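Local structure of BF1531-like N-terminal domain-containing protein (Bacteroides fragilis, 3SLR) at residues A[316-321]-A[326-331]; A[343-348]-A[353-358]; A[91-96]-A[102-107]. The protein is of unknown function; its N-terminal part, studied here, binds magnesium in a phosphatase-like domain, and the whole protein may hydrolyse ester bonds. One frame throughout, in Å; residues are numbered along the deposited sequence.

Overall arrangement
Contacts 1 and 2 belong to the magnesium-binding phosphatase-like domain and follow one another along the chain; contact 3 lies on the opposite side of the chain's centre, in the FkbH-type N-terminal domain, its centre about 51 Å from that of contact 1 and about 48 Å from that of contact 2. The first two touch: helix 338-347 of contact 2 packs on helix 313-324 of contact 1, Ile317 on Val344, and Phe328 meets Val348. Contact 1, partly buried, is mainly shape, a ring and a selenomethionine fitted to a helix. Contact 2 sets buried valines beside a charged, hydrated rim. In contact 3 a buried leucine-histidine pair is bordered by an exposed, water-linked lysine.

Contact 1 of 3, residues A[316-321]-A[326-331]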
# COMPACT_ATOMS: atom_id res chain seq x y z
N ASN A 316 -6.73 -20.87 -18.88
CA ASN A 316 -7.51 -19.68 -19.18
C ASN A 316 -6.75 -18.39 -18.90
O ASN A 316 -6.83 -17.43 -19.67
CB ASN A 316 -8.85 -19.71 -18.44
CG ASN A 316 -9.85 -20.67 -19.09
OD1 ASN A 316 -9.74 -20.98 -20.27
ND2 ASN A 316 -10.82 -21.15 -18.30
N ILE A 317 -5.99 -18.37 -17.81
CA ILE A 317 -5.18 -17.19 -17.50
C ILE A 317 -4.05 -16.98 -18.53
O ILE A 317 -3.72 -15.84 -18.87
CB ILE A 317 -4.65 -17.22 -16.07
CG1 ILE A 317 -5.83 -17.04 -15.10
CG2 ILE A 317 -3.60 -16.12 -15.85
CD1 ILE A 317 -5.48 -17.27 -13.65
N ARG A 318 -3.48 -18.06 -19.04
CA ARG A 318 -2.53 -17.93 -20.13
C ARG A 318 -3.20 -17.28 -21.34
O ARG A 318 -2.63 -16.40 -21.98
CB ARG A 318 -1.90 -19.27 -20.48
CG ARG A 318 -1.15 -19.89 -19.31
CD ARG A 318 -0.42 -21.17 -19.69
NE ARG A 318 0.04 -21.86 -18.49
CZ ARG A 318 -0.59 -22.87 -17.91
NH1 ARG A 318 -1.71 -23.34 -18.44
NH2 ARG A 318 -0.10 -23.43 -16.82
N THR A 319 -4.43 -17.70 -21.63
CA THR A 319 -5.18 -17.13 -22.74
C THR A 319 -5.37 -15.63 -22.54
O THR A 319 -5.12 -14.82 -23.44
CB THR A 319 -6.55 -17.83 -22.91
OG1 THR A 319 -6.33 -19.19 -23.29
CG2 THR A 319 -7.37 -17.13 -23.98
N ILE A 320 -5.79 -15.25 -21.33
CA ILE A 320 -5.94 -13.85 -20.98
C ILE A 320 -4.61 -13.08 -21.13
O ILE A 320 -4.58 -12.01 -21.75
CB ILE A 320 -6.48 -13.70 -19.55
CG1 ILE A 320 -7.94 -14.18 -19.51
CG2 ILE A 320 -6.36 -12.25 -19.10
CD1 ILE A 320 -8.46 -14.43 -18.12
N GLN A 321 -3.54 -13.63 -20.58
CA GLN A 321 -2.22 -12.99 -20.64
C GLN A 321 -1.80 -12.75 -22.09
O GLN A 321 -1.29 -11.69 -22.44
CB GLN A 321 -1.18 -13.84 -19.92
CG GLN A 321 0.21 -13.22 -19.79
CD GLN A 321 1.08 -13.40 -21.03
OE1 GLN A 321 0.89 -14.33 -21.82
NE2 GLN A 321 2.04 -12.51 -21.21
N ILE A 326 0.61 -8.52 -21.37
CA ILE A 326 1.26 -7.97 -20.19
C ILE A 326 1.82 -9.14 -19.40
O ILE A 326 1.44 -10.29 -19.65
CB ILE A 326 0.30 -7.18 -19.30
CG1 ILE A 326 -0.88 -8.07 -18.91
CG2 ILE A 326 -0.18 -5.92 -20.01
CD1 ILE A 326 -1.81 -7.44 -17.89
N GLY A 327 2.72 -8.87 -18.48
CA GLY A 327 3.38 -9.94 -17.76
C GLY A 327 2.48 -10.62 -16.76
O GLY A 327 1.62 -9.97 -16.15
N PHE A 328 2.67 -11.92 -16.57
CA PHE A 328 1.97 -12.64 -15.52
C PHE A 328 2.21 -11.96 -14.19
O PHE A 328 1.32 -11.90 -13.35
CB PHE A 328 2.38 -14.12 -15.47
CG PHE A 328 1.87 -14.94 -16.62
CD1 PHE A 328 0.52 -15.25 -16.73
CD2 PHE A 328 2.73 -15.41 -17.60
CE1 PHE A 328 0.04 -16.00 -17.80
CE2 PHE A 328 2.26 -16.15 -18.67
CZ PHE A 328 0.92 -16.46 -18.77
N ASP A 329 3.42 -11.44 -14.00
CA ASP A 329 3.78 -10.77 -12.76
C ASP A 329 3.15 -9.38 -12.62
O ASP A 329 3.39 -8.69 -11.63
CB ASP A 329 5.30 -10.74 -12.56
CG ASP A 329 6.04 -10.07 -13.71
OD1 ASP A 329 5.56 -10.09 -14.86
OD2 ASP A 329 7.14 -9.53 -13.46
N SER A 330 2.32 -8.98 -13.58
CA SER A 330 1.56 -7.74 -13.46
C SER A 330 0.09 -8.04 -13.17
O SER A 330 -0.75 -7.14 -13.21
CB SER A 330 1.69 -6.88 -14.72
OG SER A 330 0.84 -7.35 -15.76
N MSE A 331 -0.20 -9.31 -12.88
CA MSE A 331 -1.60 -9.76 -12.70
C MSE A 331 -1.94 -10.15 -11.28
O MSE A 331 -1.11 -10.71 -10.55
CB MSE A 331 -1.89 -10.95 -13.61
CG MSE A 331 -1.88 -10.60 -15.07
SE MSE A 331 -2.00 -12.19 -16.21
CE MSE A 331 -2.66 -11.23 -17.76
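Phe328 lays one face of its ring against the side chain of Gln321, whose CG sits over the middle of the ring, 3.5 Å from the centroid and 14° off the normal, a CH-pi contact. The ring's edge pushes in beside the helix, with Arg318 CA lying in the ring plane, 4.0 Å from Phe328 CE1. Ile317 CG2 borders the same corner at 4.1 Å from Phe328 CE1, while the CG of Arg318 touches CZ; in the conformer given, one of two, the arginine's charged end runs on to Asp315 and to the carbonyl of His347. The ring is thus a bump set in a hollow walled by three helix residues.

Gln321 earns its place twice. CG stands anti to the backbone N (chi1 -174°), and a bend at the next torsion brings the amide round so that NE2 donates to Ile326 O at 2.8 Å. The donor comes from above the carbonyl plane, and the N-H points at the oxygen with an angle of 148°.

Deeper in, Met331, a selenomethionine, is the second knob. Its CE methyl presses on the helix backbone at Gln321 CA, 3.4 Å away, with Ile320 CG2 at its side, 4.1 Å from CE, and Ile317 CG2 near SE. Behind, Ile317 and Met331 both rest on Ile226 of strand 224-227.

Helix 313-324 and this loop form the later part of a beta-alpha-beta crossover from strand 305-309 to edge strand 331-334 in the parallel sheet of a HAD-like phosphatase domain.

Contact 2 of 3, residues A[343-348]-A[353-358]; sequences MVREHV and VPELPE
Val353 O takes two N-H groups from the guanidinium of Arg345: NH2 donates at 2.9 Å, and NE adds a weak bond at 3.3 Å. NH2 approaches tilted from the carbonyl plane, and it also forms a salt bridge with Glu355 OE1, 2.9 Å away, meeting that oxygen nearly along its C-O bond. Water 1, at the guanidinium edge and in its plane, closes a ring by accepting from Arg345 NH1 and donating to Glu355 OE1, 2.6 Å away. The guanidinium and carboxylate planes are turned 30° from each other. With its second oxygen, OE2, held by Arg341, Glu355 is paired with two arginines, which would be expected to favour its charged form.

The aliphatic chain of Arg345, extended from CG to NE, slants across Val353, with CG 3.7 Å from Val353 CB, and Val353 CG1 lies over one face of the guanidinium, offset toward its rim. Val353 CG2 meets Val344 CG1 at 4.0 Å. Both valines continue onto Phe333 of strand 331-334.

Glu355 is the centre of an inverse gamma turn, and its CG stands anti to the backbone N (chi1 -177°) before the chain bends toward the arginine. The arrangement ties helix 338-347 to the loop after it in a HAD-like domain, where the side chain of Val353 lies about 6 Å from that of Asp335, a known magnesium ligand of this protein but without the ion here.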
# COMPACT_ATOMS: atom_id res chain seq x y z
N MSE A 343 -4.14 -23.90 -7.39
CA MSE A 343 -3.70 -24.38 -8.69
C MSE A 343 -3.15 -23.24 -9.57
O MSE A 343 -2.15 -23.43 -10.26
CB MSE A 343 -4.78 -25.21 -9.37
CG MSE A 343 -5.69 -24.45 -10.30
SE MSE A 343 -5.13 -24.67 -12.15
CE MSE A 343 -4.99 -26.61 -12.23
N VAL A 344 -3.78 -22.06 -9.54
CA VAL A 344 -3.21 -20.94 -10.29
C VAL A 344 -1.84 -20.55 -9.72
O VAL A 344 -0.91 -20.24 -10.47
CB VAL A 344 -4.17 -19.72 -10.35
CG1 VAL A 344 -3.46 -18.50 -10.91
CG2 VAL A 344 -5.40 -20.05 -11.19
N ARG A 345 -1.70 -20.60 -8.39
CA ARG A 345 -0.41 -20.30 -7.76
C ARG A 345 0.69 -21.21 -8.25
O ARG A 345 1.80 -20.76 -8.55
CB ARG A 345 -0.50 -20.45 -6.25
CG ARG A 345 -1.22 -19.35 -5.58
CD ARG A 345 -0.76 -19.22 -4.14
NE ARG A 345 -1.67 -18.35 -3.42
CZ ARG A 345 -2.74 -18.78 -2.75
NH1 ARG A 345 -3.00 -20.08 -2.71
NH2 ARG A 345 -3.53 -17.93 -2.13
N GLU A 346 0.39 -22.51 -8.29
CA GLU A 346 1.40 -23.50 -8.65
C GLU A 346 1.69 -23.50 -10.14
O GLU A 346 2.84 -23.66 -10.55
CB GLU A 346 0.95 -24.91 -8.26
CG GLU A 346 0.54 -25.08 -6.81
CD GLU A 346 0.02 -26.48 -6.54
OE1 GLU A 346 0.47 -27.42 -7.23
OE2 GLU A 346 -0.85 -26.63 -5.65
N HIS A 347 0.66 -23.32 -10.95
CA HIS A 347 0.79 -23.53 -12.39
C HIS A 347 1.06 -22.27 -13.19
O HIS A 347 1.49 -22.35 -14.34
CB HIS A 347 -0.43 -24.29 -12.93
CG HIS A 347 -0.47 -25.72 -12.48
ND1 HIS A 347 -1.44 -26.19 -11.62
CD2 HIS A 347 0.36 -26.76 -12.73
CE1 HIS A 347 -1.22 -27.47 -11.38
NE2 HIS A 347 -0.13 -27.84 -12.03
N VAL A 348 0.82 -21.11 -12.61
CA VAL A 348 1.15 -19.87 -13.30
C VAL A 348 1.99 -18.97 -12.38
O VAL A 348 1.49 -17.98 -11.85
CB VAL A 348 -0.10 -19.10 -13.76
CG1 VAL A 348 0.26 -18.11 -14.85
CG2 VAL A 348 -1.19 -20.07 -14.24
N VAL A 353 -1.94 -14.17 -6.11
CA VAL A 353 -3.21 -14.80 -5.78
C VAL A 353 -3.52 -14.61 -4.29
O VAL A 353 -3.14 -15.43 -3.45
CB VAL A 353 -3.19 -16.31 -6.10
CG1 VAL A 353 -4.58 -16.90 -5.92
CG2 VAL A 353 -2.68 -16.55 -7.53
N PRO A 354 -4.19 -13.50 -3.95
CA PRO A 354 -4.47 -13.21 -2.54
C PRO A 354 -5.26 -14.30 -1.85
O PRO A 354 -6.18 -14.88 -2.44
CB PRO A 354 -5.27 -11.91 -2.61
CG PRO A 354 -4.71 -11.23 -3.81
CD PRO A 354 -4.51 -12.36 -4.82
N GLU A 355 -4.90 -14.58 -0.61
CA GLU A 355 -5.58 -15.59 0.20
C GLU A 355 -6.83 -14.96 0.82
O GLU A 355 -6.85 -14.61 2.00
CB GLU A 355 -4.62 -16.09 1.29
CG GLU A 355 -5.17 -17.20 2.18
CD GLU A 355 -5.49 -18.47 1.41
OE1 GLU A 355 -4.86 -18.72 0.36
OE2 GLU A 355 -6.37 -19.22 1.84
N LEU A 356 -7.87 -14.81 0.00
CA LEU A 356 -9.12 -14.21 0.46
C LEU A 356 -9.67 -14.97 1.67
O LEU A 356 -9.64 -16.20 1.70
CB LEU A 356 -10.16 -14.23 -0.65
CG LEU A 356 -10.01 -13.26 -1.82
CD1 LEU A 356 -11.07 -13.57 -2.86
CD2 LEU A 356 -10.13 -11.82 -1.35
N PRO A 357 -10.19 -14.23 2.66
CA PRO A 357 -10.84 -14.86 3.81
C PRO A 357 -12.15 -15.51 3.37
O PRO A 357 -12.66 -15.19 2.29
CB PRO A 357 -11.12 -13.68 4.74
CG PRO A 357 -11.29 -12.51 3.81
CD PRO A 357 -10.27 -12.76 2.71
N GLU A 358 -12.70 -16.39 4.19
CA GLU A 358 -13.91 -17.11 3.80
C GLU A 358 -15.16 -16.23 3.73
O GLU A 358 -16.04 -16.43 2.88
CB GLU A 358 -14.12 -18.32 4.70
CG GLU A 358 -14.42 -19.60 3.93
CD GLU A 358 -13.85 -20.84 4.58
OE1 GLU A 358 -12.92 -20.71 5.41
OE2 GLU A 358 -14.34 -21.95 4.27
O HOH W 1 -5.55 -20.56 -1.37

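Contact 3 of 3, residues A[91-96]-A[102-107]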
# COMPACT_ATOMS: atom_id res chain seq x y z
N GLU A 91 6.54 16.04 20.65
CA GLU A 91 7.44 16.59 21.65
C GLU A 91 7.94 17.98 21.27
O GLU A 91 7.96 18.89 22.09
CB GLU A 91 8.63 15.65 21.91
CG GLU A 91 9.64 16.30 22.84
CD GLU A 91 10.67 15.33 23.39
OE1 GLU A 91 11.18 14.50 22.62
OE2 GLU A 91 10.96 15.41 24.60
N LYS A 92 8.34 18.15 20.01
CA LYS A 92 8.80 19.45 19.52
C LYS A 92 7.76 20.53 19.77
O LYS A 92 8.07 21.61 20.28
CB LYS A 92 9.14 19.34 18.03
CG LYS A 92 9.70 20.60 17.40
CD LYS A 92 10.14 20.32 15.95
CE LYS A 92 10.86 21.50 15.33
NZ LYS A 92 10.04 22.73 15.45
N HIS A 93 6.52 20.23 19.40
CA HIS A 93 5.40 21.14 19.60
C HIS A 93 5.18 21.49 21.07
O HIS A 93 4.93 22.64 21.41
CB HIS A 93 4.14 20.50 18.97
CG HIS A 93 2.86 21.21 19.29
ND1 HIS A 93 2.10 20.91 20.40
CD2 HIS A 93 2.18 22.17 18.62
CE1 HIS A 93 1.02 21.67 20.41
NE2 HIS A 93 1.04 22.44 19.34
N SER A 94 5.31 20.50 21.95
CA SER A 94 4.96 20.69 23.36
C SER A 94 5.91 21.66 24.09
O SER A 94 5.53 22.27 25.08
CB SER A 94 4.98 19.35 24.10
OG SER A 94 6.32 18.96 24.37
N LEU A 95 7.13 21.80 23.58
CA LEU A 95 8.17 22.58 24.26
C LEU A 95 8.21 24.06 23.89
O LEU A 95 8.97 24.83 24.47
CB LEU A 95 9.54 21.95 24.01
CG LEU A 95 9.70 20.53 24.57
CD1 LEU A 95 10.98 19.86 24.10
CD2 LEU A 95 9.63 20.55 26.09
N VAL A 96 7.39 24.48 22.92
CA VAL A 96 7.43 25.87 22.47
C VAL A 96 6.13 26.61 22.77
O VAL A 96 5.09 26.00 23.01
CB VAL A 96 7.81 25.97 20.98
CG1 VAL A 96 9.20 25.38 20.76
CG2 VAL A 96 6.77 25.26 20.10
N ASN A 102 2.19 27.80 16.18
CA ASN A 102 1.45 28.23 15.00
C ASN A 102 2.25 28.02 13.72
O ASN A 102 1.70 28.05 12.62
CB ASN A 102 1.07 29.71 15.13
CG ASN A 102 -0.31 29.91 15.69
OD1 ASN A 102 -1.27 29.30 15.22
ND2 ASN A 102 -0.43 30.75 16.72
N LYS A 103 3.56 27.80 13.88
CA LYS A 103 4.45 27.63 12.74
C LYS A 103 4.94 26.20 12.60
O LYS A 103 5.83 25.93 11.79
CB LYS A 103 5.67 28.56 12.88
CG LYS A 103 5.34 30.04 12.77
CD LYS A 103 6.56 30.90 13.03
CE LYS A 103 6.21 32.38 12.99
NZ LYS A 103 7.24 33.22 13.68
N LEU A 104 4.38 25.28 13.38
CA LEU A 104 4.86 23.89 13.39
C LEU A 104 4.80 23.28 11.99
O LEU A 104 5.81 22.83 11.44
CB LEU A 104 4.04 23.02 14.35
CG LEU A 104 4.60 21.61 14.60
CD1 LEU A 104 5.84 21.68 15.48
CD2 LEU A 104 3.56 20.72 15.23
N ALA A 105 3.61 23.26 11.41
CA ALA A 105 3.45 22.71 10.07
C ALA A 105 4.29 23.46 9.04
O ALA A 105 4.99 22.84 8.24
CB ALA A 105 1.99 22.69 9.66
N ASP A 106 4.20 24.79 9.05
CA ASP A 106 4.93 25.60 8.08
C ASP A 106 6.43 25.33 8.10
O ASP A 106 7.05 25.19 7.05
CB ASP A 106 4.68 27.09 8.31
CG ASP A 106 3.27 27.52 7.92
OD1 ASP A 106 2.66 26.86 7.05
OD2 ASP A 106 2.79 28.53 8.47
N ASP A 107 7.02 25.25 9.28
CA ASP A 107 8.46 25.01 9.39
C ASP A 107 8.85 23.64 8.84
O ASP A 107 9.86 23.50 8.14
CB ASP A 107 8.93 25.13 10.84
CG ASP A 107 8.92 26.57 11.34
OD1 ASP A 107 8.79 27.51 10.52
OD2 ASP A 107 9.06 26.76 12.57
O HOH W 2 8.23 22.15 12.90
O HOH W 3 9.23 24.54 13.96
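Leu104 pushes both methyls against His93. CD2 sits 3.8 Å from His93 CB and 3.9 Å from its ring atom CD2, meeting the imidazole obliquely, while CD1 lies 4.1 Å from the same CB. The two side chains run at about a right angle to each other. In Leu104 CG stands anti to the backbone nitrogen (chi1 -171°), which carries the methyls across to His93 on helix 86-94.

Lys92 flanks this apolar pair. Its chain, extended as far as CE and turned at the last bond, brings NZ to 4.3 Å from Leu104 CD1, and a water continues the link. Water 2 accepts from NZ and donates to Leu104 O at 2.9 Å, a carbonyl in the first turn of helix 104-118. A second bridge, through water 3 to Asp107 OD2, is doubtful, since that water lies too close to NZ. The charges are not in direct contact (Lys92 NZ to Asp107 OD2, 5.0 Å), but their attraction would still favour this approach.

A second shell fixes the buried members. His93 NE2 donates to the carbonyl of Ser145, and Phe147 meets the imidazole edge-to-face, so the ring's rotation is set from beyond the pair. Leu104 also packs on Phe147 and Gln150, and Gln150 OE1 accepts from Ala105 N near the start of the helix.

Helices 86-94 and 104-118, with the short helix 98-101 between them in sequence, link strand 79-83 to its neighbour 122-126 in the parallel sheet; helix 147-164, which leads on to strand 168-171, packs against both through Phe147.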